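PDB 5Z4G: SAHS4, which probably acts as a secreted, heat-soluble molecular shield that helps tardigrades survive desiccation, and binds zinc ions. Local coordinates for residues E68-F80 / H85-G97. Sequence-based numbering, arbitrary orientation. Where two conformers were deposited one is given.
With ZN (zinc ion), chain C; ZN (zinc ion), chain D.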
# COMPACT_ATOMS: atom_id res chain seq x y z
N GLU A 68 -1.88 -14.85 -10.70
CA GLU A 68 -1.91 -16.21 -11.25
C GLU A 68 -1.97 -16.18 -12.77
O GLU A 68 -2.66 -15.34 -13.37
CB GLU A 68 -2.99 -17.11 -10.64
CG GLU A 68 -4.41 -16.58 -10.67
CD GLU A 68 -4.91 -16.12 -9.31
OE1 GLU A 68 -4.29 -16.47 -8.29
OE2 GLU A 68 -5.94 -15.41 -9.28
N ALA A 69 -1.23 -17.11 -13.38
CA ALA A 69 -0.96 -17.15 -14.83
C ALA A 69 -2.17 -16.97 -15.75
O ALA A 69 -2.11 -16.21 -16.73
CB ALA A 69 -0.19 -18.42 -15.18
N GLY A 70 -3.27 -17.65 -15.42
CA GLY A 70 -4.47 -17.66 -16.26
C GLY A 70 -5.56 -16.65 -15.93
O GLY A 70 -6.69 -16.79 -16.42
N GLU A 71 -5.25 -15.65 -15.10
CA GLU A 71 -6.21 -14.58 -14.76
C GLU A 71 -5.74 -13.21 -15.27
O GLU A 71 -4.55 -13.01 -15.52
CB GLU A 71 -6.54 -14.57 -13.25
CG GLU A 71 -7.13 -15.88 -12.74
CD GLU A 71 -8.38 -15.71 -11.89
OE1 GLU A 71 -9.47 -15.53 -12.47
OE2 GLU A 71 -8.28 -15.76 -10.65
N ASP A 72 -6.69 -12.29 -15.43
CA ASP A 72 -6.41 -10.94 -15.96
C ASP A 72 -6.37 -9.89 -14.85
O ASP A 72 -6.34 -8.68 -15.11
CB ASP A 72 -7.46 -10.57 -17.02
CG ASP A 72 -8.87 -10.43 -16.44
OD1 ASP A 72 -9.12 -10.92 -15.32
OD2 ASP A 72 -9.72 -9.81 -17.11
N HIS A 73 -6.38 -10.36 -13.61
CA HIS A 73 -6.34 -9.48 -12.45
C HIS A 73 -5.18 -9.84 -11.52
O HIS A 73 -4.62 -10.93 -11.62
CB HIS A 73 -7.67 -9.51 -11.68
CG HIS A 73 -8.04 -10.86 -11.15
ND1 HIS A 73 -8.97 -11.67 -11.77
CD2 HIS A 73 -7.62 -11.54 -10.06
CE1 HIS A 73 -9.11 -12.78 -11.08
NE2 HIS A 73 -8.29 -12.74 -10.04
N TYR A 74 -4.82 -8.89 -10.66
CA TYR A 74 -3.84 -9.08 -9.60
C TYR A 74 -4.54 -9.24 -8.27
O TYR A 74 -5.67 -8.78 -8.11
CB TYR A 74 -2.90 -7.85 -9.51
CG TYR A 74 -1.99 -7.73 -10.71
CD1 TYR A 74 -2.41 -7.09 -11.87
CD2 TYR A 74 -0.72 -8.31 -10.69
CE1 TYR A 74 -1.58 -7.02 -12.98
CE2 TYR A 74 0.12 -8.23 -11.78
CZ TYR A 74 -0.31 -7.59 -12.93
OH TYR A 74 0.51 -7.50 -14.03
N HIS A 75 -3.86 -9.88 -7.33
CA HIS A 75 -4.35 -9.98 -5.96
C HIS A 75 -3.44 -9.24 -5.00
O HIS A 75 -2.22 -9.18 -5.20
CB HIS A 75 -4.41 -11.43 -5.53
CG HIS A 75 -5.57 -12.19 -6.08
ND1 HIS A 75 -6.76 -12.32 -5.40
CD2 HIS A 75 -5.73 -12.85 -7.25
CE1 HIS A 75 -7.61 -13.02 -6.13
NE2 HIS A 75 -7.01 -13.36 -7.25
N VAL A 76 -4.04 -8.70 -3.95
CA VAL A 76 -3.31 -8.05 -2.86
C VAL A 76 -3.91 -8.50 -1.54
O VAL A 76 -5.13 -8.66 -1.42
CB VAL A 76 -3.29 -6.50 -2.99
CG1 VAL A 76 -4.70 -5.91 -3.07
CG2 VAL A 76 -2.49 -5.85 -1.85
N GLN A 77 -3.04 -8.71 -0.56
CA GLN A 77 -3.44 -9.04 0.78
C GLN A 77 -2.53 -8.29 1.73
O GLN A 77 -1.31 -8.30 1.57
CB GLN A 77 -3.34 -10.55 1.00
CG GLN A 77 -3.75 -11.02 2.39
CD GLN A 77 -3.41 -12.47 2.60
OE1 GLN A 77 -2.24 -12.83 2.75
NE2 GLN A 77 -4.43 -13.32 2.60
N THR A 78 -3.14 -7.59 2.69
CA THR A 78 -2.39 -6.98 3.78
C THR A 78 -2.90 -7.54 5.09
O THR A 78 -4.09 -7.81 5.25
CB THR A 78 -2.48 -5.44 3.82
OG1 THR A 78 -3.84 -5.03 3.98
CG2 THR A 78 -1.92 -4.82 2.56
N SER A 79 -1.97 -7.73 6.02
CA SER A 79 -2.33 -8.15 7.37
C SER A 79 -1.44 -7.45 8.37
O SER A 79 -0.32 -7.05 8.05
CB SER A 79 -2.26 -9.67 7.52
OG SER A 79 -0.97 -10.16 7.23
N PHE A 80 -1.98 -7.30 9.57
CA PHE A 80 -1.26 -6.72 10.68
C PHE A 80 -1.29 -7.79 11.77
O PHE A 80 -2.19 -7.78 12.62
CB PHE A 80 -1.94 -5.41 11.12
CG PHE A 80 -1.87 -4.30 10.09
CD1 PHE A 80 -2.75 -4.27 9.00
CD2 PHE A 80 -0.95 -3.27 10.23
CE1 PHE A 80 -2.68 -3.25 8.06
CE2 PHE A 80 -0.89 -2.23 9.30
CZ PHE A 80 -1.75 -2.23 8.21
N HIS A 85 -7.25 -6.14 11.54
CA HIS A 85 -7.25 -5.24 10.41
C HIS A 85 -6.53 -5.98 9.30
O HIS A 85 -5.30 -5.99 9.22
CB HIS A 85 -6.58 -3.91 10.76
CG HIS A 85 -7.02 -3.33 12.07
ND1 HIS A 85 -8.11 -2.50 12.19
CD2 HIS A 85 -6.53 -3.49 13.32
CE1 HIS A 85 -8.26 -2.16 13.46
NE2 HIS A 85 -7.31 -2.75 14.16
N LYS A 86 -7.33 -6.68 8.51
CA LYS A 86 -6.84 -7.30 7.27
C LYS A 86 -7.55 -6.74 6.04
O LYS A 86 -8.65 -6.19 6.15
CB LYS A 86 -6.95 -8.83 7.35
CG LYS A 86 -8.38 -9.38 7.42
CD LYS A 86 -8.43 -10.91 7.49
CE LYS A 86 -7.94 -11.61 6.22
NZ LYS A 86 -8.69 -11.27 4.98
N MET A 87 -6.90 -6.89 4.89
CA MET A 87 -7.49 -6.55 3.61
C MET A 87 -7.09 -7.61 2.60
O MET A 87 -5.95 -8.08 2.61
CB MET A 87 -7.03 -5.16 3.16
CG MET A 87 -7.65 -4.65 1.86
SD MET A 87 -6.74 -5.17 0.38
CE MET A 87 -5.40 -3.98 0.38
N GLU A 88 -8.03 -7.99 1.74
CA GLU A 88 -7.78 -8.96 0.68
C GLU A 88 -8.71 -8.64 -0.47
O GLU A 88 -9.92 -8.66 -0.32
CB GLU A 88 -7.96 -10.41 1.18
CG GLU A 88 -7.95 -11.47 0.09
CD GLU A 88 -7.18 -12.73 0.47
OE1 GLU A 88 -7.14 -13.09 1.66
OE2 GLU A 88 -6.62 -13.36 -0.46
N THR A 89 -8.12 -8.32 -1.62
CA THR A 89 -8.90 -7.94 -2.78
C THR A 89 -8.17 -8.27 -4.09
O THR A 89 -7.05 -8.79 -4.08
CB THR A 89 -9.37 -6.46 -2.70
OG1 THR A 89 -10.49 -6.26 -3.58
CG2 THR A 89 -8.27 -5.45 -3.03
N SER A 90 -8.84 -7.99 -5.20
CA SER A 90 -8.27 -8.16 -6.52
C SER A 90 -8.48 -6.86 -7.29
O SER A 90 -9.38 -6.09 -6.98
CB SER A 90 -8.92 -9.33 -7.25
OG SER A 90 -10.33 -9.19 -7.25
N PHE A 91 -7.61 -6.62 -8.27
CA PHE A 91 -7.73 -5.41 -9.08
C PHE A 91 -7.20 -5.65 -10.49
O PHE A 91 -6.38 -6.55 -10.72
CB PHE A 91 -7.02 -4.21 -8.41
CG PHE A 91 -5.53 -4.37 -8.23
CD1 PHE A 91 -4.63 -3.95 -9.23
CD2 PHE A 91 -5.01 -4.93 -7.06
CE1 PHE A 91 -3.25 -4.10 -9.05
CE2 PHE A 91 -3.63 -5.09 -6.90
CZ PHE A 91 -2.75 -4.66 -7.88
N LYS A 92 -7.67 -4.83 -11.41
CA LYS A 92 -7.17 -4.81 -12.78
C LYS A 92 -6.57 -3.44 -12.99
O LYS A 92 -7.15 -2.44 -12.56
CB LYS A 92 -8.29 -5.08 -13.79
CG LYS A 92 -8.93 -6.45 -13.62
CD LYS A 92 -9.98 -6.76 -14.66
CE LYS A 92 -10.65 -8.07 -14.32
NZ LYS A 92 -11.55 -8.58 -15.39
N MET A 93 -5.41 -3.39 -13.65
CA MET A 93 -4.77 -2.10 -13.95
C MET A 93 -5.70 -1.16 -14.69
O MET A 93 -6.36 -1.53 -15.66
CB MET A 93 -3.48 -2.30 -14.75
CG MET A 93 -2.42 -3.10 -14.02
SD MET A 93 -1.84 -2.31 -12.51
CE MET A 93 -0.78 -3.63 -11.92
N GLY A 94 -5.77 0.07 -14.19
CA GLY A 94 -6.59 1.12 -14.80
C GLY A 94 -8.08 1.07 -14.54
O GLY A 94 -8.82 1.91 -15.06
N GLN A 95 -8.54 0.11 -13.74
CA GLN A 95 -9.97 -0.03 -13.44
C GLN A 95 -10.24 0.27 -11.97
O GLN A 95 -9.59 -0.29 -11.08
CB GLN A 95 -10.48 -1.42 -13.84
CG GLN A 95 -10.21 -1.75 -15.31
CD GLN A 95 -10.78 -3.08 -15.74
OE1 GLN A 95 -11.53 -3.71 -15.01
NE2 GLN A 95 -10.41 -3.53 -16.94
N GLU A 96 -11.21 1.15 -11.72
CA GLU A 96 -11.50 1.59 -10.35
C GLU A 96 -12.06 0.46 -9.48
O GLU A 96 -12.86 -0.35 -9.94
CB GLU A 96 -12.45 2.80 -10.36
CG GLU A 96 -12.54 3.56 -9.05
CD GLU A 96 -13.38 4.82 -9.15
OE1 GLU A 96 -14.61 4.70 -9.37
OE2 GLU A 96 -12.82 5.92 -9.00
N GLY A 97 -11.61 0.42 -8.23
CA GLY A 97 -12.19 -0.42 -7.19
C GLY A 97 -12.58 0.44 -6.00
O GLY A 97 -12.14 1.59 -5.89
ZN ZN C . -7.93 -14.42 -8.77
ZN ZN D . -9.97 -2.17 11.18
O HOH W 1 -4.68 -5.86 -14.85
O HOH W 2 -6.75 -11.42 -2.76
O HOH W 3 -9.92 -14.12 -8.14
O HOH W 4 -8.00 -16.28 -7.39
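Tyr74 packs against Phe91 of the neighbouring strand and Met93 of the turn after it. Its CB sits over the face of the Phe91 ring, 3.6 Å from CZ. CG is anti to the carbonyl carbon (chi1 -69°) and 4.2 Å from Phe91 CE1, and the ring runs on past Phe91. The two rings are therefore near parallel but barely overlap, with planes at 20°. Further out, Met93 CE lies over one face of the Tyr74 ring, 3.6 Å from CE1 and 4.1 Å from CZ, a CH-pi contact. Met93 SD stands obliquely further off, a Met-aromatic contact. Beyond the hairpin, Trp24 meets the same ring and Lys67 makes a cation-pi contact with it. On the sheet face that carries Tyr74 and Phe91, Val76 CG1 touches Thr89 CG2 at 3.6 Å.

On the opposite face of the sheet, Ser90 CB lies over the His75 ring. Gln77 NE2 donates to Glu88 OE1 at 2.9 Å, from above the carboxylate plane. Water 2 accepts from His75 ND1 at 2.8 Å. His75 NE2 binds zinc with His73 NE2, Glu68 OE2, Glu71 OE2 and two waters. Beside this site, Lys92 NZ forms a salt bridge with Asp72 OD2 at 2.8 Å.

Six backbone hydrogen bonds join strands 74-79 and 86-91 into an antiparallel beta hairpin of a fatty-acid-binding-protein-like barrel, with a six-coordinate zinc site at the start of strand 74-79.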